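Side-chain contacts in putative Lipoprotein (Shewanella oneidensis, PDB 3U24), which is of unknown function but binds zinc and calcium ions and is probably related to the zinc metallopeptidases: residues A136-D139 with D140-S144; I300-R303 with Q304-K308; W400-Q403 with I404-I407; T476-D479 with Y480-V484. One frame throughout, in Å; residues are numbered along the deposited sequence.

Contact 1: residues A136-D139 with D140-S144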
loop_
_atom_site.group_PDB
_atom_site.type_symbol
_atom_site.label_atom_id
_atom_site.label_comp_id
_atom_site.label_asym_id
_atom_site.label_seq_id
_atom_site.Cartn_x
_atom_site.Cartn_y
_atom_site.Cartn_z
ATOM N N ALA A 136 -6.093 4.078 25.602
ATOM C CA ALA A 136 -5.458 5.318 26.102
ATOM C C ALA A 136 -6.419 6.037 27.060
ATOM O O ALA A 136 -7.636 5.961 26.907
ATOM C CB ALA A 136 -5.038 6.206 24.938
ATOM N N PRO A 137 -5.884 6.721 28.084
ATOM C CA PRO A 137 -6.770 7.374 29.045
ATOM C C PRO A 137 -7.839 8.255 28.377
ATOM O O PRO A 137 -7.541 8.997 27.445
ATOM C CB PRO A 137 -5.812 8.206 29.897
ATOM C CG PRO A 137 -4.477 7.495 29.777
ATOM C CD PRO A 137 -4.454 6.981 28.364
ATOM N N LEU A 138 -9.081 8.130 28.823
ATOM C CA LEU A 138 -10.191 8.733 28.077
ATOM C C LEU A 138 -10.187 10.251 28.219
ATOM O O LEU A 138 -10.283 10.983 27.235
ATOM C CB LEU A 138 -11.523 8.120 28.487
ATOM C CG LEU A 138 -12.814 8.742 27.945
ATOM C CD1 LEU A 138 -12.947 8.503 26.448
ATOM C CD2 LEU A 138 -14.021 8.185 28.752
ATOM N N ASP A 139 -10.017 10.713 29.433
ATOM C CA ASP A 139 -9.928 12.138 29.673
ATOM C C ASP A 139 -8.779 12.773 28.858
ATOM O O ASP A 139 -8.952 13.853 28.354
ATOM C CB ASP A 139 -9.824 12.443 31.174
ATOM C CG ASP A 139 -11.136 12.085 31.966
ATOM O OD1 ASP A 139 -12.076 11.429 31.417
ATOM O OD2 ASP A 139 -11.228 12.453 33.177
ATOM N N ASP A 140 -7.644 12.109 28.688
ATOM C CA ASP A 140 -6.586 12.671 27.847
ATOM C C ASP A 140 -7.013 12.710 26.383
ATOM O O ASP A 140 -6.819 13.716 25.708
ATOM C CB ASP A 140 -5.268 11.883 27.917
ATOM C CG ASP A 140 -4.657 11.842 29.322
ATOM O OD1 ASP A 140 -5.224 12.449 30.259
ATOM O OD2 ASP A 140 -3.609 11.154 29.494
ATOM N N ARG A 141 -7.586 11.620 25.887
ATOM C CA ARG A 141 -8.125 11.628 24.536
ATOM C C ARG A 141 -9.154 12.750 24.314
ATOM O O ARG A 141 -9.063 13.463 23.353
ATOM C CB ARG A 141 -8.808 10.311 24.235
ATOM C CG ARG A 141 -7.885 9.172 23.830
ATOM C CD ARG A 141 -8.724 7.931 23.518
ATOM N NE ARG A 141 -9.065 7.205 24.735
ATOM C CZ ARG A 141 -10.123 6.414 24.895
ATOM N NH1 ARG A 141 -11.008 6.273 23.943
ATOM N NH2 ARG A 141 -10.305 5.794 26.032
ATOM N N LEU A 142 -10.127 12.884 25.205
ATOM C CA LEU A 142 -11.200 13.895 25.042
ATOM C C LEU A 142 -10.675 15.327 25.136
ATOM O O LEU A 142 -11.171 16.200 24.458
ATOM C CB LEU A 142 -12.325 13.676 26.058
ATOM C CG LEU A 142 -13.025 12.336 25.812
ATOM C CD1 LEU A 142 -13.995 12.035 26.937
ATOM C CD2 LEU A 142 -13.747 12.318 24.473
ATOM N N ARG A 143 -9.680 15.557 25.978
ATOM C CA ARG A 143 -9.073 16.876 26.064
ATOM C C ARG A 143 -8.309 17.186 24.785
ATOM O O ARG A 143 -8.284 18.344 24.357
ATOM C CB ARG A 143 -8.158 17.002 27.267
ATOM C CG ARG A 143 -8.944 17.143 28.561
ATOM C CD ARG A 143 -8.090 17.166 29.836
ATOM N NE ARG A 143 -8.962 17.425 30.981
ATOM C CZ ARG A 143 -9.050 16.662 32.076
ATOM N NH1 ARG A 143 -8.285 15.600 32.254
ATOM N NH2 ARG A 143 -9.904 16.987 33.030
ATOM N N SER A 144 -7.692 16.165 24.176
ATOM C CA SER A 144 -7.045 16.359 22.877
ATOM C C SER A 144 -8.074 16.740 21.808
ATOM O O SER A 144 -7.866 17.680 21.015
ATOM C CB SER A 144 -6.235 15.119 22.447
ATOM O OG SER A 144 -5.064 15.020 23.253
HETATM O O HOH W 1 -9.462 13.863 34.708
#
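Arg141 reaching back to the carbonyl of Ala136 makes this a helix-start contact at the surface, where a loop runs into helix 138-148 with Pro137 in the N-cap position. Its NE and NH2 both hold Ala136 O side-on, at 2.9 Å and 2.8 Å. Neither bond is straight (N-H...O 133° and 135°), as befits two donors sharing one oxygen: NH2 comes in nearly end-on to the carbonyl, NE from above its plane. A bend at chi3 (-83°) folds the guanidinium back into this position, and Leu138 CD1 lies over one of its faces, offset toward the rim, 3.8 Å from Arg141 CZ. A leucine in place of Arg141 would probably leave Ala136 O without both side-chain donors and the entering loop freer to shift. One turn on, Leu138 CG packs on Leu142 CD1 at 3.6 Å. Asp139 and Arg143 stay apart, OD2 to NH1 4.4 Å with no N-H aimed at the oxygen; a water joins them instead, donating to Asp139 OD2 at 2.7 Å and accepting from Arg143 NH1. The other side of that guanidinium is engaged too, NE forming a salt bridge with Glu202. Arg141 NH1 bonds back to Ile131 O, and Asp139 OD1 takes the amide of Gly197. Leu138 touches Gln192 and Leu142 touches Leu189 and Val193, all on helix 187-195.

Contact 2: residues I300-R303 with Q304-K308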
loop_
_atom_site.group_PDB
_atom_site.type_symbol
_atom_site.label_atom_id
_atom_site.label_comp_id
_atom_site.label_asym_id
_atom_site.label_seq_id
_atom_site.Cartn_x
_atom_site.Cartn_y
_atom_site.Cartn_z
ATOM N N ILE A 300 -10.470 -17.474 -24.686
ATOM C CA ILE A 300 -11.737 -18.033 -24.222
ATOM C C ILE A 300 -11.450 -19.397 -23.590
ATOM O O ILE A 300 -11.945 -19.702 -22.510
ATOM C CB ILE A 300 -12.778 -18.195 -25.373
ATOM C CG1 ILE A 300 -13.210 -16.835 -25.948
ATOM C CG2 ILE A 300 -14.018 -18.945 -24.902
ATOM C CD1 ILE A 300 -14.349 -16.922 -26.977
ATOM N N ALA A 301 -10.669 -20.222 -24.283
ATOM C CA ALA A 301 -10.206 -21.498 -23.737
ATOM C C ALA A 301 -9.539 -21.351 -22.358
ATOM O O ALA A 301 -9.879 -22.061 -21.403
ATOM C CB ALA A 301 -9.232 -22.139 -24.706
ATOM N N ILE A 302 -8.577 -20.446 -22.248
ATOM C CA ILE A 302 -7.868 -20.247 -20.954
ATOM C C ILE A 302 -8.856 -19.836 -19.856
ATOM O O ILE A 302 -8.827 -20.392 -18.772
ATOM C CB ILE A 302 -6.758 -19.210 -21.081
ATOM C CG1 ILE A 302 -5.627 -19.750 -21.971
ATOM C CG2 ILE A 302 -6.219 -18.794 -19.727
ATOM C CD1 ILE A 302 -4.673 -18.663 -22.416
ATOM N N ARG A 303 -9.761 -18.915 -20.175
ATOM C CA ARG A 303 -10.784 -18.421 -19.245
ATOM C C ARG A 303 -11.714 -19.546 -18.784
ATOM O O ARG A 303 -12.069 -19.616 -17.616
ATOM C CB ARG A 303 -11.584 -17.257 -19.881
ATOM C CG ARG A 303 -12.713 -16.661 -19.018
ATOM C CD ARG A 303 -12.174 -16.091 -17.684
ATOM N NE ARG A 303 -13.213 -15.527 -16.792
ATOM C CZ ARG A 303 -13.543 -14.230 -16.667
ATOM N NH1 ARG A 303 -12.940 -13.266 -17.372
ATOM N NH2 ARG A 303 -14.506 -13.891 -15.809
ATOM N N GLN A 304 -12.035 -20.467 -19.678
ATOM C CA GLN A 304 -12.953 -21.533 -19.339
ATOM C C GLN A 304 -12.296 -22.598 -18.489
ATOM O O GLN A 304 -12.900 -23.100 -17.542
ATOM C CB GLN A 304 -13.613 -22.131 -20.612
ATOM C CG GLN A 304 -14.734 -21.239 -21.157
ATOM C CD GLN A 304 -15.328 -21.708 -22.487
ATOM O OE1 GLN A 304 -15.073 -22.826 -22.950
ATOM N NE2 GLN A 304 -16.127 -20.839 -23.111
ATOM N N LEU A 305 -11.070 -22.966 -18.833
ATOM C CA LEU A 305 -10.319 -23.895 -18.005
ATOM C C LEU A 305 -10.124 -23.288 -16.636
ATOM O O LEU A 305 -10.359 -23.922 -15.648
ATOM C CB LEU A 305 -8.960 -24.235 -18.632
ATOM C CG LEU A 305 -8.046 -25.220 -17.880
ATOM C CD1 LEU A 305 -8.789 -26.498 -17.497
ATOM C CD2 LEU A 305 -6.837 -25.532 -18.728
ATOM N N ILE A 306 -9.748 -22.036 -16.559
ATOM C CA ILE A 306 -9.543 -21.420 -15.238
ATOM C C ILE A 306 -10.834 -21.445 -14.432
ATOM O O ILE A 306 -10.815 -21.791 -13.250
ATOM C CB ILE A 306 -9.014 -19.969 -15.364
ATOM C CG1 ILE A 306 -7.530 -19.985 -15.789
ATOM C CG2 ILE A 306 -9.160 -19.164 -14.046
ATOM C CD1 ILE A 306 -6.984 -18.593 -16.082
ATOM N N ASP A 307 -11.967 -21.099 -15.057
ATOM C CA ASP A 307 -13.263 -21.065 -14.314
ATOM C C ASP A 307 -13.622 -22.444 -13.729
ATOM O O ASP A 307 -14.166 -22.551 -12.634
ATOM C CB ASP A 307 -14.436 -20.568 -15.195
ATOM C CG ASP A 307 -14.383 -19.049 -15.493
ATOM O OD1 ASP A 307 -13.678 -18.289 -14.738
ATOM O OD2 ASP A 307 -15.049 -18.647 -16.508
ATOM N N LYS A 308 -13.297 -23.472 -14.487
ATOM C CA LYS A 308 -13.507 -24.844 -14.080
ATOM C C LYS A 308 -12.579 -25.296 -12.940
ATOM O O LYS A 308 -13.018 -25.954 -11.989
ATOM C CB LYS A 308 -13.269 -25.745 -15.295
ATOM C CG LYS A 308 -13.306 -27.259 -15.040
ATOM C CD LYS A 308 -14.628 -27.780 -14.511
ATOM C CE LYS A 308 -14.718 -29.289 -14.743
ATOM N NZ LYS A 308 -15.725 -29.928 -13.868
HETATM O O HOH W 2 -15.831 -16.321 -16.144
#
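Arg303 and Asp307 meet through their torsions: Arg303 sends CG away from its own N (chi1 179°), toward the following turn, and kinks at chi2, while Asp307 sets CG beside its backbone N (chi1 -73°), back toward the preceding one. The result is an i to i+4 salt bridge on helix 298-309. It is a loose one: Arg303 NE stands 3.5 Å from Asp307 OD1, a weak bond, with the carboxylate at the edge of the guanidinium and the two planes 84° apart. A water bridges the pair, donating to Asp307 OD2 at 2.5 Å and accepting a weak bond from Arg303 NH2. Farther out, Arg303 NH1 makes a weak bond to Gln502 O.

A different strip of the helix is apolar. Ile302 and Ile306 run alongside each other in the same direction, with CG2 of the first 3.7 Å from CD1 of the second; they rest on Met278 of helix 260-289, and Leu305 reaches Leu463 of helix 459-485. Ile300 runs alongside Gln304, its CG2 methyl against the amide, 3.4 Å from Gln304 NE2; both residues also touch Pro295. The main chain keeps the regular helical bonds, such as Leu305 N to Ala301 O at 3.0 Å. Gln304 N divides its hydrogen, bonding Ile300 O at 2.9 Å and, weakly, Ala301 O at 3.2 Å.

Contact 3: residues W400-Q403 with I404-I407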
loop_
_atom_site.group_PDB
_atom_site.type_symbol
_atom_site.label_atom_id
_atom_site.label_comp_id
_atom_site.label_asym_id
_atom_site.label_seq_id
_atom_site.Cartn_x
_atom_site.Cartn_y
_atom_site.Cartn_z
ATOM N N TRP A 400 -5.265 -23.874 -5.514
ATOM C CA TRP A 400 -3.953 -23.353 -5.863
ATOM C C TRP A 400 -3.668 -21.948 -5.387
ATOM O O TRP A 400 -2.585 -21.685 -4.830
ATOM C CB TRP A 400 -3.738 -23.452 -7.346
ATOM C CG TRP A 400 -3.883 -24.885 -7.846
ATOM C CD1 TRP A 400 -2.906 -25.861 -7.885
ATOM C CD2 TRP A 400 -5.092 -25.550 -8.343
ATOM N NE1 TRP A 400 -3.402 -27.028 -8.398
ATOM C CE2 TRP A 400 -4.702 -26.904 -8.692
ATOM C CE3 TRP A 400 -6.399 -25.177 -8.502
ATOM C CZ2 TRP A 400 -5.603 -27.828 -9.177
ATOM C CZ3 TRP A 400 -7.291 -26.086 -9.030
ATOM C CH2 TRP A 400 -6.901 -27.385 -9.358
ATOM N N ILE A 401 -4.608 -21.033 -5.572
ATOM C CA ILE A 401 -4.342 -19.632 -5.287
ATOM C C ILE A 401 -4.177 -19.423 -3.783
ATOM O O ILE A 401 -3.416 -18.572 -3.377
ATOM C CB ILE A 401 -5.430 -18.698 -5.856
ATOM C CG1 ILE A 401 -5.383 -18.656 -7.398
ATOM C CG2 ILE A 401 -5.386 -17.309 -5.245
ATOM C CD1 ILE A 401 -4.114 -18.163 -8.050
ATOM N N LEU A 402 -4.881 -20.187 -2.960
ATOM C CA LEU A 402 -4.723 -20.096 -1.522
ATOM C C LEU A 402 -3.268 -20.396 -1.072
ATOM O O LEU A 402 -2.773 -19.790 -0.155
ATOM C CB LEU A 402 -5.719 -21.023 -0.828
ATOM C CG LEU A 402 -5.708 -20.981 0.704
ATOM C CD1 LEU A 402 -5.843 -19.527 1.215
ATOM C CD2 LEU A 402 -6.763 -21.921 1.290
ATOM N N GLN A 403 -2.593 -21.315 -1.769
ATOM C CA GLN A 403 -1.221 -21.676 -1.454
ATOM C C GLN A 403 -0.287 -20.517 -1.870
ATOM O O GLN A 403 0.551 -20.062 -1.099
ATOM C CB GLN A 403 -0.844 -22.959 -2.185
ATOM C CG GLN A 403 -1.627 -24.213 -1.786
ATOM C CD GLN A 403 -1.178 -25.424 -2.616
ATOM O OE1 GLN A 403 -0.019 -25.831 -2.526
ATOM N NE2 GLN A 403 -2.069 -25.979 -3.440
ATOM N N ILE A 404 -0.503 -19.985 -3.071
ATOM C CA ILE A 404 0.207 -18.795 -3.510
ATOM C C ILE A 404 -0.004 -17.580 -2.597
ATOM O O ILE A 404 0.944 -16.844 -2.328
ATOM C CB ILE A 404 -0.166 -18.440 -4.954
ATOM C CG1 ILE A 404 0.363 -19.512 -5.880
ATOM C CG2 ILE A 404 0.425 -17.093 -5.369
ATOM C CD1 ILE A 404 -0.357 -19.437 -7.203
ATOM N N LEU A 405 -1.227 -17.373 -2.119
ATOM C CA LEU A 405 -1.491 -16.297 -1.145
ATOM C C LEU A 405 -0.672 -16.459 0.150
ATOM O O LEU A 405 -0.168 -15.478 0.713
ATOM C CB LEU A 405 -2.986 -16.223 -0.765
ATOM C CG LEU A 405 -3.411 -15.194 0.313
ATOM C CD1 LEU A 405 -3.294 -13.766 -0.217
ATOM C CD2 LEU A 405 -4.821 -15.454 0.860
ATOM N N ASN A 406 -0.581 -17.682 0.635
ATOM C CA ASN A 406 0.151 -17.955 1.863
ATOM C C ASN A 406 1.682 -17.824 1.667
ATOM O O ASN A 406 2.380 -17.448 2.596
ATOM C CB ASN A 406 -0.242 -19.333 2.428
ATOM C CG ASN A 406 -1.662 -19.346 3.006
ATOM O OD1 ASN A 406 -2.157 -18.322 3.521
ATOM N ND2 ASN A 406 -2.337 -20.532 2.916
ATOM N N ILE A 407 2.180 -18.094 0.463
ATOM C CA ILE A 407 3.554 -17.807 0.130
ATOM C C ILE A 407 3.791 -16.300 0.186
ATOM O O ILE A 407 4.752 -15.846 0.842
ATOM C CB ILE A 407 3.926 -18.395 -1.241
ATOM C CG1 ILE A 407 3.965 -19.946 -1.139
ATOM C CG2 ILE A 407 5.230 -17.804 -1.757
ATOM C CD1 ILE A 407 4.165 -20.675 -2.463
#
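Ile404 packs back against Ile401 and Trp400 in the first turns of helix 401-409, which carries zinc-binding His408. Its CB rests 3.6 Å from Ile401 O. With CG1 beside the backbone N (chi1 -67°), the longer branch runs back along the helix: CG1 passes Trp400 O at 3.8 Å, and the tip, CD1, meets Ile401 CD1 at 4.1 Å, the two chains crossing at a slant. An alanine in place of Ile404 would probably open a gap beside Ile401 CD1 and Trp400 O, and take away the packing against Glu446. Leu402 and Leu405 make a comparable pair, CD1 to CD2 4.2 Å. Leu402 CD1 also lies 4.0 Å from Asn406 ND2, an amide whose buried ends are both satisfied, OD1 by Tyr377 OH and ND2 by Gln326 OE1. Gln403 is held likewise, with OE1 on Tyr454 OH and NE2 turned back to His399 O; a bound zinc ion lies about 4 Å from its side chain. Helix 319-337 borders Leu402, Gln403 and Asn406, helix 459-485 meets Ile401 through Met464 and Trp468, helix 435-451 reaches Ile404 with Glu446, and strand 376-379 supplies Tyr377.

Contact 4: residues T476-D479 with Y480-V484; sequences TILD and YSIHV
Ser481 and Ile477 form the tight end of this contact. Ser481 OG donates to Ile477 O at 2.6 Å and its own amide N reaches the same oxygen at 2.8 Å, the two coming from opposite faces of the carbonyl plane. OG lies beside the backbone N (chi1 -54°), which folds the hydroxyl back onto the preceding turn. Leu478 and Ile482 also press close, flank to flank, with Ile482 CD1 3.7 Å from Leu478 CD1; helix 504-516 packs on both through Ala514. This is ordinary i to i+4 pairing in the long helix 459-485, at a buried stretch close to its C-terminal end. Asp479 and His483 are more loosely matched. Asp479 O sits at the edge of the imidazole, 3.2 Å from His483 CD2, but the carboxylate is turned 53° from the ring and keeps OD1 4.1 Å from His483 NE2. Both have polar partners in other parts of the chain: Asp479 OD2 bonds Tyr246 OH and Val519 N, His483 NE2 bonds Ala514 O and Ser517 O, and ND1 bonds Ile241 N. The more exposed side is at Val484, which does not touch 476-479; within 480-484 its CB stands over the centre of the Tyr480 ring, which stacks with Tyr264.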
loop_
_atom_site.group_PDB
_atom_site.type_symbol
_atom_site.label_atom_id
_atom_site.label_comp_id
_atom_site.label_asym_id
_atom_site.label_seq_id
_atom_site.Cartn_x
_atom_site.Cartn_y
_atom_site.Cartn_z
ATOM N N THR A 476 0.135 -2.457 -13.777
ATOM C CA THR A 476 1.106 -1.517 -14.297
ATOM C C THR A 476 0.655 -0.956 -15.632
ATOM O O THR A 476 0.677 0.252 -15.837
ATOM C CB THR A 476 2.518 -2.166 -14.419
ATOM O OG1 THR A 476 3.011 -2.370 -13.110
ATOM C CG2 THR A 476 3.527 -1.304 -15.173
ATOM N N ILE A 477 0.242 -1.825 -16.531
ATOM C CA ILE A 477 -0.310 -1.390 -17.826
ATOM C C ILE A 477 -1.469 -0.391 -17.639
ATOM O O ILE A 477 -1.529 0.672 -18.283
ATOM C CB ILE A 477 -0.735 -2.604 -18.661
ATOM C CG1 ILE A 477 0.494 -3.453 -18.943
ATOM C CG2 ILE A 477 -1.389 -2.209 -19.988
ATOM C CD1 ILE A 477 0.204 -4.718 -19.701
ATOM N N LEU A 478 -2.364 -0.724 -16.742
ATOM C CA LEU A 478 -3.549 0.057 -16.500
ATOM C C LEU A 478 -3.191 1.422 -15.937
ATOM O O LEU A 478 -3.636 2.478 -16.449
ATOM C CB LEU A 478 -4.453 -0.687 -15.516
ATOM C CG LEU A 478 -5.690 0.060 -14.992
ATOM C CD1 LEU A 478 -6.828 -0.162 -15.947
ATOM C CD2 LEU A 478 -6.153 -0.419 -13.619
ATOM N N ASP A 479 -2.371 1.420 -14.886
ATOM C CA ASP A 479 -2.091 2.685 -14.204
ATOM C C ASP A 479 -1.387 3.665 -15.150
ATOM O O ASP A 479 -1.765 4.842 -15.249
ATOM C CB ASP A 479 -1.295 2.491 -12.925
ATOM C CG ASP A 479 -1.261 3.757 -12.063
ATOM O OD1 ASP A 479 -2.303 4.085 -11.418
ATOM O OD2 ASP A 479 -0.179 4.403 -12.004
ATOM N N TYR A 480 -0.411 3.144 -15.882
ATOM C CA TYR A 480 0.374 3.920 -16.815
ATOM C C TYR A 480 -0.474 4.386 -17.977
ATOM O O TYR A 480 -0.458 5.567 -18.325
ATOM C CB TYR A 480 1.574 3.089 -17.314
ATOM C CG TYR A 480 2.533 3.843 -18.211
ATOM C CD1 TYR A 480 3.543 4.636 -17.677
ATOM C CD2 TYR A 480 2.407 3.798 -19.589
ATOM C CE1 TYR A 480 4.422 5.359 -18.513
ATOM C CE2 TYR A 480 3.267 4.512 -20.426
ATOM C CZ TYR A 480 4.290 5.277 -19.891
ATOM O OH TYR A 480 5.157 5.984 -20.736
ATOM N N SER A 481 -1.222 3.466 -18.581
ATOM C CA SER A 481 -1.997 3.815 -19.769
ATOM C C SER A 481 -3.070 4.857 -19.478
ATOM O O SER A 481 -3.307 5.715 -20.297
ATOM C CB SER A 481 -2.567 2.584 -20.450
ATOM O OG SER A 481 -1.496 1.672 -20.725
ATOM N N ILE A 482 -3.676 4.793 -18.307
ATOM C CA ILE A 482 -4.698 5.758 -17.904
ATOM C C ILE A 482 -4.100 7.163 -17.753
ATOM O O ILE A 482 -4.596 8.111 -18.314
ATOM C CB ILE A 482 -5.376 5.296 -16.587
ATOM C CG1 ILE A 482 -6.332 4.148 -16.890
ATOM C CG2 ILE A 482 -6.144 6.438 -15.902
ATOM C CD1 ILE A 482 -6.927 3.511 -15.639
ATOM N N HIS A 483 -2.991 7.274 -17.045
ATOM C CA HIS A 483 -2.406 8.562 -16.720
ATOM C C HIS A 483 -1.525 9.164 -17.796
ATOM O O HIS A 483 -1.370 10.388 -17.854
ATOM C CB HIS A 483 -1.665 8.436 -15.415
ATOM C CG HIS A 483 -2.591 8.329 -14.267
ATOM N ND1 HIS A 483 -3.327 9.375 -13.855
ATOM C CD2 HIS A 483 -2.999 7.241 -13.508
ATOM C CE1 HIS A 483 -4.129 8.981 -12.867
ATOM N NE2 HIS A 483 -3.910 7.686 -12.633
ATOM N N VAL A 484 -0.986 8.313 -18.673
ATOM C CA VAL A 484 -0.028 8.738 -19.665
ATOM C C VAL A 484 -0.567 8.588 -21.079
ATOM O O VAL A 484 -0.195 9.370 -21.958
ATOM C CB VAL A 484 1.344 7.986 -19.529
ATOM C CG1 VAL A 484 2.358 8.482 -20.587
ATOM C CG2 VAL A 484 1.907 8.220 -18.134
#

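In the fold
Contacts 2, 3 and 4 are tied together by helix 459-485: contact 4 lies on it, while contacts 2 and 3 lean on its earlier turns through Leu463 and Lys467, and Met464 and Trp468. Contacts 2 and 3 come nearest, about 6 Å between closest atoms, against about 17 Å for 3 and 4. Helix 260-289 backs both 2 and 4. Contact 1 stands apart, its closest atoms about 32 Å from contact 3, with its own zinc about 6 Å from the side chain of Ala136. Contact 3 belongs to the helix bearing His408, which with His414 and Glu439 holds a zinc ion, consistent with a metallopeptidase-like centre. A calcium ion lies about 7 Å from the side chain of Arg303.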